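Local coordinates for USG-1 protein homolog (Pseudomonas aeruginosa, PDB 2HJS), which is probably an NAD(P)-dependent oxidoreductase acting on aldehyde groups, resembling aspartate-semialdehyde dehydrogenase, and is thought to form dimers, at residues A[13-18]-A[45-50]; A[26-31]-A[317-322]; A[138-143]-A[292-297]. All coordinates share one frame; numbering follows the deposited sequence.

Contact 1: residues A[13-18]-A[45-50]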
# COMPACT_ATOMS: atom_id res chain seq x y z
N GLY A 13 -30.74 0.13 6.70
CA GLY A 13 -29.47 0.85 6.92
C GLY A 13 -29.35 2.06 6.01
O GLY A 13 -28.27 2.45 5.60
N ALA A 14 -30.49 2.69 5.74
CA ALA A 14 -30.61 3.72 4.73
C ALA A 14 -29.81 4.96 5.07
O ALA A 14 -29.44 5.70 4.18
CB ALA A 14 -32.09 4.08 4.51
N THR A 15 -29.54 5.18 6.35
CA THR A 15 -28.86 6.40 6.81
C THR A 15 -27.33 6.20 6.86
O THR A 15 -26.58 7.14 7.09
CB THR A 15 -29.36 6.84 8.19
OG1 THR A 15 -29.13 5.78 9.12
CG2 THR A 15 -30.85 7.13 8.16
N GLY A 16 -26.87 4.98 6.65
CA GLY A 16 -25.43 4.75 6.58
C GLY A 16 -24.88 5.22 5.25
O GLY A 16 -25.63 5.53 4.32
N SER A 17 -23.57 5.26 5.13
CA SER A 17 -22.99 5.83 3.93
C SER A 17 -23.28 4.95 2.70
O SER A 17 -23.66 5.46 1.65
CB SER A 17 -21.51 6.12 4.14
OG SER A 17 -20.87 4.94 4.52
N VAL A 18 -23.17 3.63 2.85
CA VAL A 18 -23.53 2.73 1.75
C VAL A 18 -25.05 2.75 1.48
O VAL A 18 -25.47 2.79 0.33
CB VAL A 18 -23.05 1.28 1.97
CG1 VAL A 18 -23.61 0.39 0.90
CG2 VAL A 18 -21.49 1.23 1.99
N ALA A 45 -33.78 6.14 13.39
CA ALA A 45 -35.20 6.24 13.03
C ALA A 45 -35.76 7.64 13.28
O ALA A 45 -35.35 8.31 14.23
CB ALA A 45 -36.02 5.20 13.79
N GLY A 46 -36.70 8.06 12.43
CA GLY A 46 -37.37 9.36 12.59
C GLY A 46 -36.80 10.51 11.77
O GLY A 46 -37.44 11.56 11.62
N GLN A 47 -35.59 10.34 11.23
CA GLN A 47 -35.01 11.38 10.38
C GLN A 47 -35.44 11.21 8.91
O GLN A 47 -35.90 10.14 8.51
CB GLN A 47 -33.49 11.46 10.57
CG GLN A 47 -32.68 10.47 9.77
CD GLN A 47 -31.24 10.35 10.28
OE1 GLN A 47 -31.00 9.86 11.38
NE2 GLN A 47 -30.29 10.81 9.47
N ARG A 48 -35.31 12.28 8.14
CA ARG A 48 -35.82 12.27 6.76
C ARG A 48 -34.68 12.22 5.73
O ARG A 48 -33.57 12.68 6.00
CB ARG A 48 -36.75 13.47 6.51
CG ARG A 48 -37.97 13.53 7.45
CD ARG A 48 -39.11 14.42 6.93
NE ARG A 48 -39.98 13.74 5.97
CZ ARG A 48 -41.12 13.10 6.27
NH1 ARG A 48 -41.55 13.04 7.53
NH2 ARG A 48 -41.83 12.52 5.31
N MSE A 49 -34.97 11.65 4.57
CA MSE A 49 -34.00 11.58 3.48
C MSE A 49 -34.66 11.90 2.17
O MSE A 49 -35.82 11.54 1.95
CB MSE A 49 -33.37 10.19 3.38
CG MSE A 49 -32.46 9.85 4.51
SE MSE A 49 -31.71 8.07 4.25
CE MSE A 49 -30.81 8.31 2.50
N GLY A 50 -33.91 12.53 1.29
CA GLY A 50 -34.36 12.85 -0.05
C GLY A 50 -34.40 11.63 -0.95
O GLY A 50 -33.51 10.78 -0.90
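Met49, a selenomethionine, meets Ala14 at both its methyl and its carbonyl. SE of Met49 lies 3.3 Å from O of Ala14, a tight van der Waals approach, and CE of Met49 is 3.4 Å from the same oxygen. The apolar side of this touch is Ala14 CB against Met49 SE at 4.0 Å. Next to it, the methyl of Thr15 joins both partners on the opposing segment: Thr15 CG2 is 4.1 Å from Met49 SE and 3.9 Å from Gln47 CD. No hydrogen bond crosses the contact, so it rests on van der Waals packing.

The Met49 chain runs straight through chi2 and then bends at chi3 (59°), which carries CE round to the Ala14 carbonyl. Thr15 has OG1 between the backbone N and carbonyl carbon (chi1 59°); this hydroxyl makes a weak hydrogen bond to Ser44 OG while CG2 faces Gln47 and Met49. Farther out, Met49 also packs on Leu38 and Val58, and Ala14 on Leu38, so the outermost strand 48-51 packs through Met49 on residues of strands 36-40 and 54-60.

A type I turn, closed by Gly16 N to Gly13 O at 3.1 Å, shapes residues 13-16. Gly13 has positive phi (87°), and Gly16 is the N-cap of helix 17-28. A glycine-rich turn between the first strand and helix is characteristic of Rossmann domains, consistent with dinucleotide binding here.

Contact 2: residues A[26-31]-A[317-322]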
# COMPACT_ATOMS: atom_id res chain seq x y z
N LEU A 26 -30.92 4.04 -6.67
CA LEU A 26 -32.25 3.62 -7.03
C LEU A 26 -32.96 4.73 -7.80
O LEU A 26 -33.69 4.45 -8.73
CB LEU A 26 -33.09 3.23 -5.79
CG LEU A 26 -32.57 2.01 -5.02
CD1 LEU A 26 -33.47 1.76 -3.80
CD2 LEU A 26 -32.45 0.77 -5.93
N ASP A 27 -32.72 5.97 -7.41
CA ASP A 27 -33.38 7.12 -8.02
C ASP A 27 -32.71 7.40 -9.39
O ASP A 27 -33.38 7.41 -10.43
CB ASP A 27 -33.26 8.29 -7.06
CG ASP A 27 -33.92 9.56 -7.55
OD1 ASP A 27 -34.71 9.53 -8.53
OD2 ASP A 27 -33.67 10.60 -6.91
N GLU A 28 -31.38 7.56 -9.37
CA GLU A 28 -30.57 7.79 -10.58
C GLU A 28 -30.82 6.81 -11.73
O GLU A 28 -30.82 7.21 -12.89
CB GLU A 28 -29.08 7.63 -10.23
CG GLU A 28 -28.25 8.86 -10.27
CD GLU A 28 -26.74 8.52 -10.15
OE1 GLU A 28 -26.16 8.80 -9.06
OE2 GLU A 28 -26.18 7.94 -11.14
N ARG A 29 -30.93 5.53 -11.38
CA ARG A 29 -31.04 4.46 -12.36
C ARG A 29 -32.48 4.11 -12.67
O ARG A 29 -32.75 3.14 -13.40
CB ARG A 29 -30.28 3.20 -11.88
CG ARG A 29 -28.79 3.41 -11.68
CD ARG A 29 -28.08 2.14 -11.23
NE ARG A 29 -28.17 1.11 -12.25
CZ ARG A 29 -27.36 1.00 -13.30
NH1 ARG A 29 -26.33 1.82 -13.47
NH2 ARG A 29 -27.55 0.02 -14.17
N ASP A 30 -33.42 4.91 -12.14
CA ASP A 30 -34.83 4.65 -12.31
C ASP A 30 -35.25 3.24 -12.02
O ASP A 30 -35.97 2.62 -12.81
CB ASP A 30 -35.28 4.99 -13.73
CG ASP A 30 -35.65 6.40 -13.86
OD1 ASP A 30 -36.79 6.73 -13.47
OD2 ASP A 30 -34.79 7.19 -14.33
N PHE A 31 -34.82 2.73 -10.87
CA PHE A 31 -35.23 1.42 -10.43
C PHE A 31 -36.74 1.37 -10.40
O PHE A 31 -37.39 2.30 -9.88
CB PHE A 31 -34.66 1.14 -9.05
CG PHE A 31 -34.56 -0.32 -8.72
CD1 PHE A 31 -33.42 -1.05 -9.03
CD2 PHE A 31 -35.60 -0.97 -8.05
CE1 PHE A 31 -33.32 -2.41 -8.70
CE2 PHE A 31 -35.50 -2.30 -7.70
CZ PHE A 31 -34.36 -3.03 -8.03
N ASN A 317 -15.37 2.64 -3.11
CA ASN A 317 -15.84 1.55 -2.25
C ASN A 317 -17.30 1.71 -1.83
O ASN A 317 -18.02 0.74 -1.69
CB ASN A 317 -14.94 1.42 -1.01
CG ASN A 317 -14.83 2.71 -0.22
OD1 ASN A 317 -14.51 3.77 -0.76
ND2 ASN A 317 -15.13 2.62 1.07
N VAL A 318 -17.76 2.95 -1.65
CA VAL A 318 -19.14 3.18 -1.23
C VAL A 318 -20.16 3.06 -2.39
O VAL A 318 -21.06 2.22 -2.34
CB VAL A 318 -19.27 4.51 -0.49
CG1 VAL A 318 -20.75 4.84 -0.21
CG2 VAL A 318 -18.46 4.45 0.82
N ARG A 319 -19.99 3.90 -3.40
CA ARG A 319 -20.90 3.99 -4.53
C ARG A 319 -20.80 2.75 -5.43
O ARG A 319 -21.83 2.20 -5.83
CB ARG A 319 -20.60 5.24 -5.35
CG ARG A 319 -21.55 5.43 -6.54
CD ARG A 319 -21.04 6.51 -7.48
NE ARG A 319 -21.85 6.60 -8.70
CZ ARG A 319 -23.00 7.28 -8.81
NH1 ARG A 319 -23.49 7.94 -7.78
NH2 ARG A 319 -23.66 7.28 -9.97
N LYS A 320 -19.57 2.34 -5.77
CA LYS A 320 -19.35 1.29 -6.76
C LYS A 320 -19.21 -0.12 -6.14
O LYS A 320 -20.05 -0.97 -6.37
CB LYS A 320 -18.15 1.60 -7.67
CG LYS A 320 -17.73 0.42 -8.58
CD LYS A 320 -18.92 -0.00 -9.52
CE LYS A 320 -18.51 -1.05 -10.55
NZ LYS A 320 -17.59 -0.57 -11.62
N GLY A 321 -18.15 -0.36 -5.36
CA GLY A 321 -17.88 -1.70 -4.84
C GLY A 321 -19.07 -2.27 -4.09
O GLY A 321 -19.51 -3.38 -4.37
N ALA A 322 -19.62 -1.48 -3.17
CA ALA A 322 -20.78 -1.92 -2.39
C ALA A 322 -22.11 -1.64 -3.10
O ALA A 322 -22.77 -2.58 -3.59
CB ALA A 322 -20.76 -1.29 -1.01
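Glu28 and Arg319 join residues 26-31 to 317-322 by an end-on, two-pronged salt bridge between helix 17-28 of the Rossmann-type nucleotide domain and the C-terminal helix 317-336.

NH1 of Arg319 donates to OE1 of Glu28 at 3.1 Å, and NH2 of Arg319 donates to OE2 of Glu28 at 2.9 Å, each oxygen using its syn lone pair. A third, weak bond runs from Arg319 NH2 to Glu28 OE1 at 3.1 Å. All three are somewhat bent at the hydrogen. The carboxylate and guanidinium planes are only 17° apart, and OE1 is 5° out of the guanidinium plane, so the two flat groups meet nearly coplanar, edge against edge. Arg319 reaches across with its chain extended from CG to NE, whereas Glu28 holds chi1 at -112°, away from any staggered position, before running straight on to the carboxylate. Arg319 NE pairs with Asp292, so the guanidinium is gripped by two acids and its rotation is restrained. A second salt bridge between the same parts of the fold joins Arg29 to Glu331.

The helices also touch through side chains: Arg319 meets Leu25 and Val318 meets Ala21, both in helix 17-28.

Backbone bonds set both frames. Residues 317-322 include a wider pi-type turn, with Ala322 N bonded to Asn317 O at 3.1 Å. Helix 17-28 ends in a Schellman motif: Phe31 N binds Leu26 O at 3.0 Å, Asp30 N binds Asp27 O at 3.0 Å, and Asp30 is the C-prime residue with positive phi. The reversal brings Leu26 CD2 to 3.6 Å above the Phe31 ring, offset toward its rim.

Contact 3: residues A[138-143]-A[292-297]; sequences LCEVLA and DETYVG
The carboxylate of Glu140 is approached by Thr294 from above its plane: OG1 of Thr294 donates to OE1 of Glu140 at 2.8 Å, lying 36° out of that plane. The carbon carrying the hydroxyl also comes close, with Thr294 CB 3.4 Å from Glu140 OE1, as the two side chains run past each other in opposite directions. Glu140 is extended, its CG anti to the backbone N (chi1 166°), and thereby reaches from the helix to the strand.

The other oxygen, OE2 of Glu140, forms a salt bridge with Lys320 NZ. That ammonium also binds Thr294 OG1, and Ser315 OG is a further partner of the hydroxyl. A buried acid is thus matched by a buried lysine.

One helical step on, the contact turns apolar. Val141 and Val296 meet tip to tip, CG2 of Val141 being 3.6 Å from CG2 of Val296, while Val141 CG2 lies 3.9 Å from Thr294 CG2. Val141 continues onto Leu311 and Ile313 of the neighbouring strand 308-315.

The axes of helix 138-143 and strand 294-297 approach to 9.8 Å, a spacing that suits a helix seated on a sheet, although the helix is turned markedly, by 58°, from the strand. Such helix-on-sheet packing, against the mixed sheet of the dimerisation domain, is characteristic of the alpha/beta architecture of semialdehyde dehydrogenases.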
# COMPACT_ATOMS: atom_id res chain seq x y z
N LEU A 138 -11.84 -6.35 -6.99
CA LEU A 138 -10.90 -7.34 -7.46
C LEU A 138 -11.58 -8.25 -8.52
O LEU A 138 -11.06 -8.41 -9.63
CB LEU A 138 -10.40 -8.21 -6.31
CG LEU A 138 -9.31 -9.23 -6.67
CD1 LEU A 138 -8.07 -8.56 -7.26
CD2 LEU A 138 -8.93 -10.10 -5.45
N CYS A 139 -12.72 -8.83 -8.16
CA CYS A 139 -13.35 -9.87 -8.99
C CYS A 139 -13.90 -9.32 -10.28
O CYS A 139 -13.86 -10.00 -11.30
CB CYS A 139 -14.44 -10.64 -8.22
SG CYS A 139 -13.75 -11.69 -6.93
N GLU A 140 -14.39 -8.09 -10.22
CA GLU A 140 -14.89 -7.44 -11.41
C GLU A 140 -13.80 -7.31 -12.46
O GLU A 140 -14.08 -7.42 -13.65
CB GLU A 140 -15.45 -6.05 -11.06
CG GLU A 140 -15.69 -5.17 -12.26
CD GLU A 140 -16.14 -3.77 -11.87
OE1 GLU A 140 -15.81 -3.34 -10.73
OE2 GLU A 140 -16.81 -3.09 -12.70
N VAL A 141 -12.57 -7.05 -12.03
CA VAL A 141 -11.45 -6.86 -12.93
C VAL A 141 -10.88 -8.21 -13.38
O VAL A 141 -10.56 -8.39 -14.55
CB VAL A 141 -10.35 -5.99 -12.27
CG1 VAL A 141 -9.05 -5.99 -13.11
CG2 VAL A 141 -10.89 -4.57 -12.06
N LEU A 142 -10.78 -9.16 -12.46
CA LEU A 142 -10.22 -10.48 -12.77
C LEU A 142 -11.10 -11.37 -13.64
O LEU A 142 -10.59 -12.09 -14.50
CB LEU A 142 -9.95 -11.24 -11.49
CG LEU A 142 -8.53 -11.21 -10.95
CD1 LEU A 142 -7.83 -9.87 -11.15
CD2 LEU A 142 -8.60 -11.59 -9.48
N ALA A 143 -12.42 -11.34 -13.40
CA ALA A 143 -13.33 -12.22 -14.14
C ALA A 143 -13.09 -12.20 -15.67
O ALA A 143 -12.86 -13.26 -16.26
CB ALA A 143 -14.80 -11.92 -13.81
N ASP A 292 -19.07 5.54 -11.45
CA ASP A 292 -19.37 4.11 -11.54
C ASP A 292 -18.23 3.24 -12.04
O ASP A 292 -18.27 2.04 -11.81
CB ASP A 292 -20.56 3.85 -12.47
CG ASP A 292 -21.84 4.56 -12.03
OD1 ASP A 292 -21.89 5.13 -10.92
OD2 ASP A 292 -22.81 4.55 -12.82
N GLU A 293 -17.26 3.80 -12.75
CA GLU A 293 -16.18 3.01 -13.32
C GLU A 293 -15.21 2.55 -12.24
O GLU A 293 -14.86 3.30 -11.32
CB GLU A 293 -15.39 3.81 -14.38
CG GLU A 293 -16.28 4.46 -15.46
CD GLU A 293 -17.04 3.41 -16.23
OE1 GLU A 293 -16.37 2.59 -16.90
OE2 GLU A 293 -18.29 3.36 -16.13
N THR A 294 -14.75 1.32 -12.38
CA THR A 294 -13.59 0.85 -11.65
C THR A 294 -12.41 1.07 -12.61
O THR A 294 -12.40 0.57 -13.73
CB THR A 294 -13.78 -0.62 -11.32
OG1 THR A 294 -14.79 -0.74 -10.32
CG2 THR A 294 -12.51 -1.28 -10.84
N TYR A 295 -11.43 1.84 -12.16
CA TYR A 295 -10.29 2.22 -13.01
C TYR A 295 -9.13 1.24 -12.83
O TYR A 295 -8.83 0.86 -11.71
CB TYR A 295 -9.81 3.60 -12.61
CG TYR A 295 -10.66 4.73 -13.12
CD1 TYR A 295 -10.25 5.46 -14.23
CD2 TYR A 295 -11.88 5.06 -12.51
CE1 TYR A 295 -11.01 6.52 -14.72
CE2 TYR A 295 -12.66 6.12 -13.00
CZ TYR A 295 -12.21 6.83 -14.11
OH TYR A 295 -12.94 7.88 -14.62
N VAL A 296 -8.49 0.84 -13.93
CA VAL A 296 -7.41 -0.12 -13.87
C VAL A 296 -6.23 0.43 -14.67
O VAL A 296 -6.41 0.79 -15.82
CB VAL A 296 -7.81 -1.51 -14.46
CG1 VAL A 296 -6.65 -2.54 -14.28
CG2 VAL A 296 -9.06 -2.01 -13.80
N GLY A 297 -5.05 0.48 -14.05
CA GLY A 297 -3.83 0.89 -14.72
C GLY A 297 -2.58 0.10 -14.35
O GLY A 297 -2.66 -0.92 -13.64

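Overall arrangement
The three contacts run from the nucleotide domain to the dimerisation domain. Contact 3 is fully buried, and there a hydrogen bond and valine packing act together; contact 2 is a surface contact carried by charge; contact 1 is partly buried and relies on van der Waals touches. Contact 1 is made by the turn that leads into helix 17-28, contact 2 by the helix's last turn, and they touch where Val18 meets Ala322 and Ser17 meets Val318. Contacts 2 and 3 are joined at Asp292, whose carboxylate pairs ionically with the arginine of contact 2 and whose carbonyl probably accepts a hydrogen bond from Lys320. Contacts 1 and 3 stay apart, nearest atoms about 12 Å from each other.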